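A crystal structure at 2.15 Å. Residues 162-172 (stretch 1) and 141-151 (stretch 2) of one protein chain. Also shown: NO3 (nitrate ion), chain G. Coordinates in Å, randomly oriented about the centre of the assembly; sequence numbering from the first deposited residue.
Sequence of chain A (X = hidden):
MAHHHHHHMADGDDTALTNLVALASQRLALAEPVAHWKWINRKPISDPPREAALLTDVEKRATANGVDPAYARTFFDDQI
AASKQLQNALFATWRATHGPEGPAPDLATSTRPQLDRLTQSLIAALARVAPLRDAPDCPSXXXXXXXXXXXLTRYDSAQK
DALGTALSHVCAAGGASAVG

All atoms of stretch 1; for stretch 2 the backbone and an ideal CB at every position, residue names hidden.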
# COMPACT_ATOMS: atom_id res chain seq x y z
N ALA A 162 -11.36 -4.05 -10.51
CA ALA A 162 -10.73 -5.26 -10.01
C ALA A 162 -10.74 -5.31 -8.49
O ALA A 162 -10.79 -6.40 -7.91
CB ALA A 162 -9.30 -5.37 -10.55
N LEU A 163 -10.69 -4.15 -7.81
CA LEU A 163 -10.75 -4.17 -6.35
C LEU A 163 -12.09 -4.71 -5.87
O LEU A 163 -12.14 -5.43 -4.86
CB LEU A 163 -10.49 -2.78 -5.77
CG LEU A 163 -10.55 -2.55 -4.25
CD1 LEU A 163 -9.48 -3.31 -3.51
CD2 LEU A 163 -10.42 -1.06 -3.94
N GLY A 164 -13.16 -4.42 -6.61
CA GLY A 164 -14.45 -5.03 -6.29
C GLY A 164 -14.41 -6.54 -6.41
O GLY A 164 -14.88 -7.26 -5.53
N THR A 165 -13.84 -7.05 -7.51
CA THR A 165 -13.61 -8.49 -7.65
C THR A 165 -12.88 -9.05 -6.43
O THR A 165 -13.28 -10.07 -5.86
CB THR A 165 -12.82 -8.79 -8.93
OG1 THR A 165 -13.56 -8.32 -10.06
CG2 THR A 165 -12.56 -10.29 -9.09
N ALA A 166 -11.82 -8.35 -6.00
CA ALA A 166 -10.97 -8.88 -4.94
C ALA A 166 -11.69 -8.98 -3.61
O ALA A 166 -11.30 -9.78 -2.75
CB ALA A 166 -9.72 -8.00 -4.77
N LEU A 167 -12.71 -8.16 -3.39
CA LEU A 167 -13.42 -8.14 -2.12
C LEU A 167 -14.82 -8.73 -2.23
O LEU A 167 -15.68 -8.45 -1.39
CB LEU A 167 -13.46 -6.72 -1.58
CG LEU A 167 -12.03 -6.14 -1.40
CD1 LEU A 167 -12.02 -4.63 -1.20
CD2 LEU A 167 -11.34 -6.85 -0.24
N SER A 168 -15.06 -9.57 -3.23
CA SER A 168 -16.42 -9.98 -3.55
C SER A 168 -16.91 -11.18 -2.75
O SER A 168 -18.10 -11.52 -2.84
CB SER A 168 -16.56 -10.24 -5.06
OG SER A 168 -15.86 -11.40 -5.48
N HIS A 169 -16.06 -11.83 -1.95
CA HIS A 169 -16.53 -12.89 -1.05
C HIS A 169 -16.06 -12.67 0.38
O HIS A 169 -15.89 -13.63 1.14
CB HIS A 169 -16.09 -14.27 -1.54
CG HIS A 169 -16.59 -14.60 -2.90
ND1 HIS A 169 -15.92 -14.23 -4.05
CD2 HIS A 169 -17.72 -15.23 -3.31
CE1 HIS A 169 -16.60 -14.64 -5.11
NE2 HIS A 169 -17.70 -15.25 -4.69
N VAL A 170 -15.88 -11.41 0.78
CA VAL A 170 -15.56 -11.11 2.17
C VAL A 170 -16.78 -11.33 3.05
O VAL A 170 -16.68 -11.90 4.15
CB VAL A 170 -15.01 -9.67 2.29
CG1 VAL A 170 -14.96 -9.23 3.74
CG2 VAL A 170 -13.62 -9.60 1.67
N CYS A 171 -17.95 -10.90 2.58
CA CYS A 171 -19.20 -11.09 3.32
C CYS A 171 -19.97 -12.24 2.70
O CYS A 171 -19.97 -12.42 1.48
CB CYS A 171 -20.08 -9.84 3.31
SG CYS A 171 -19.32 -8.32 3.92
N ALA A 172 -20.63 -13.01 3.56
CA ALA A 172 -21.42 -14.15 3.09
C ALA A 172 -22.42 -13.73 2.02
O ALA A 172 -22.50 -14.34 0.95
CB ALA A 172 -22.12 -14.81 4.27
N UNK A 141 -21.24 -2.14 5.26
CA UNK A 141 -20.03 -1.62 5.87
C UNK A 141 -18.82 -1.83 4.96
O UNK A 141 -18.02 -0.91 4.75
CB UNK A 141 -19.80 -2.29 7.23
N UNK A 142 -18.70 -3.02 4.35
CA UNK A 142 -17.64 -3.26 3.37
C UNK A 142 -17.74 -2.29 2.19
O UNK A 142 -16.75 -1.65 1.81
CB UNK A 142 -17.70 -4.70 2.87
N UNK A 143 -18.94 -2.15 1.61
CA UNK A 143 -19.11 -1.26 0.47
C UNK A 143 -18.75 0.17 0.83
O UNK A 143 -18.22 0.91 -0.01
CB UNK A 143 -20.55 -1.32 -0.05
N UNK A 144 -19.03 0.56 2.08
CA UNK A 144 -18.68 1.89 2.55
C UNK A 144 -17.16 2.07 2.65
O UNK A 144 -16.63 3.12 2.28
CB UNK A 144 -19.33 2.15 3.91
N UNK A 145 -16.45 1.06 3.17
CA UNK A 145 -14.98 1.14 3.22
C UNK A 145 -14.39 1.21 1.83
O UNK A 145 -13.44 1.96 1.58
CB UNK A 145 -14.40 -0.06 3.97
N UNK A 146 -14.93 0.43 0.90
CA UNK A 146 -14.41 0.42 -0.46
C UNK A 146 -14.57 1.78 -1.11
O UNK A 146 -13.64 2.32 -1.74
CB UNK A 146 -15.11 -0.65 -1.30
N UNK A 147 -15.76 2.37 -0.97
CA UNK A 147 -15.98 3.70 -1.53
C UNK A 147 -15.11 4.75 -0.85
O UNK A 147 -14.58 5.64 -1.52
CB UNK A 147 -17.46 4.09 -1.41
N UNK A 148 -14.99 4.69 0.48
CA UNK A 148 -14.11 5.63 1.16
C UNK A 148 -12.70 5.54 0.58
O UNK A 148 -12.08 6.56 0.27
CB UNK A 148 -14.09 5.36 2.67
N UNK A 149 -12.20 4.32 0.42
CA UNK A 149 -10.84 4.13 -0.06
C UNK A 149 -10.70 4.59 -1.50
O UNK A 149 -9.71 5.23 -1.85
CB UNK A 149 -10.43 2.66 0.07
N UNK A 150 -11.69 4.29 -2.34
CA UNK A 150 -11.58 4.68 -3.74
C UNK A 150 -11.52 6.19 -3.87
O UNK A 150 -10.82 6.72 -4.75
CB UNK A 150 -12.75 4.12 -4.55
N UNK A 151 -12.22 6.90 -2.99
CA UNK A 151 -12.20 8.35 -3.10
C UNK A 151 -10.88 8.94 -2.64
O UNK A 151 -10.55 10.05 -3.03
CB UNK A 151 -13.35 8.95 -2.29
N NO3 G . -7.83 0.45 -5.71
O1 NO3 G . -7.01 -0.51 -5.58
O2 NO3 G . -8.37 0.69 -6.83
O3 NO3 G . -8.09 1.19 -4.71

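Stretch 2 has helical phi and psi throughout, so proline would cost backbone hydrogen bonds; stretch 1 decides the rest. It offers mainly carbon: Leu163, Leu167, Val170 and the sulfur of Cys171.

At position 141 CA-to-CB points sideways and nothing of stretch 1 lies within 5.5 Å of the ideal CB, so a polar or long side chain suits. It is Arg141, which makes no contact across.

Position 142 points toward stretch 1. Its ideal CB sits 4.1 Å from Cys171 SG and 5.4 Å from Val170 CG1, with Leu167 further along: an apolar hollow for leucine, isoleucine, valine or methionine. The deposited Leu142, chi1 t and chi2 p, sends CD2 into it, 3.9 Å from Val170 CB and 4.0 Å from Cys171 SG. The same CD2 lies 3.5 Å from Leu167 O, at the start of the type I turn running to Val170, so one methyl packs against both ends of that turn and the residue after it.

Positions 143 and 144 are out of reach, and small or polar residues would serve equally. They are Ala143 and Arg144; the latter's NE reaches position 148, one helical turn on.

Position 145 is also out of reach, so small or polar residues suit. Ser145 turns its OG back to Arg141 O, 3.3 Å away.

Position 146 points toward stretch 1 again, its ideal CB 5.0 Å from Leu167 CD1 and 5.4 Å from Leu163 CD2. Leucine, isoleucine or methionine could bridge that gap. Ile146 brings CG1 to 3.7 Å from Leu167 CD1.

Positions 147 and 148 see nothing of stretch 1, so small or polar residues suit. Ala147 is small, and Asn148 OD1 accepts a hydrogen bond from Arg144 NE at 3.1 Å.

At position 149 CA-to-CB points toward stretch 1, but the ideal CB is 5.5 Å from Leu163 CD2, with a nitrate beside that methyl. A large apolar residue fits; one with a donor could also answer the anion. Trp149 does both: CD1 meets Leu163 CD2 at 4.0 Å, while NE1 gives a weak hydrogen bond to nitrate O3 at 3.0 Å.

Position 150 starts sideways, with no atom of stretch 1 within 5.5 Å of its ideal CB. A long, flexible chain could lie along the border. The end of Lys150 comes nearer than its CB bond suggests, and its CG is 4.4 Å from Leu163 CD2.

Position 151 is out of reach, and polar residues suit. Thr151 OG1 donates a hydrogen bond to Asn148 O at 2.7 Å.

The rule is spacing: 142, 146 and 149 carry apolar bulk.

Stretch 2, residues 141-151: RLARSIANWKT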
# COMPACT_ATOMS: atom_id res chain seq x y z
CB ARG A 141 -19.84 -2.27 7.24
CG ARG A 141 -20.99 -1.87 8.19
CD ARG A 141 -20.97 -2.68 9.48
NE ARG A 141 -19.69 -2.62 10.15
CZ ARG A 141 -19.35 -3.36 11.20
NH1 ARG A 141 -20.21 -4.24 11.69
NH2 ARG A 141 -18.15 -3.24 11.75
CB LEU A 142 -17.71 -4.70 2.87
CG LEU A 142 -16.80 -5.01 1.68
CD1 LEU A 142 -15.32 -4.71 2.00
CD2 LEU A 142 -16.97 -6.46 1.23
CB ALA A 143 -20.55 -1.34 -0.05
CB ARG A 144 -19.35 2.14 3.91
CG ARG A 144 -18.99 3.47 4.57
CD ARG A 144 -19.26 4.63 3.62
NE ARG A 144 -18.76 5.91 4.12
CZ ARG A 144 -19.40 6.67 5.01
NH1 ARG A 144 -18.88 7.82 5.41
NH2 ARG A 144 -20.56 6.26 5.49
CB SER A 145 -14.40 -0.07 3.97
OG SER A 145 -14.90 -0.15 5.29
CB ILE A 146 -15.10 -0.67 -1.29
CG1 ILE A 146 -14.66 -2.07 -0.82
CG2 ILE A 146 -14.83 -0.44 -2.74
CD1 ILE A 146 -15.56 -3.20 -1.39
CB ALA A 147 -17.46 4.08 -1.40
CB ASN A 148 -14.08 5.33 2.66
CG ASN A 148 -15.29 5.88 3.41
OD1 ASN A 148 -15.99 6.77 2.91
ND2 ASN A 148 -15.54 5.35 4.61
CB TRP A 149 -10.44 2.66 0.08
CG TRP A 149 -9.10 2.36 -0.44
CD1 TRP A 149 -8.80 1.86 -1.67
CD2 TRP A 149 -7.85 2.53 0.24
NE1 TRP A 149 -7.45 1.70 -1.80
CE2 TRP A 149 -6.84 2.09 -0.64
CE3 TRP A 149 -7.49 3.00 1.51
CZ2 TRP A 149 -5.48 2.12 -0.29
CZ3 TRP A 149 -6.14 3.02 1.86
CH2 TRP A 149 -5.15 2.57 0.96
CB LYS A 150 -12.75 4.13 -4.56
CG LYS A 150 -12.62 2.65 -4.93
CD LYS A 150 -13.94 2.19 -5.58
CE LYS A 150 -13.89 0.77 -6.13
NZ LYS A 150 -15.27 0.34 -6.54
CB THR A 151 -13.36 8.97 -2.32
OG1 THR A 151 -13.21 8.65 -0.93
CG2 THR A 151 -14.69 8.43 -2.83
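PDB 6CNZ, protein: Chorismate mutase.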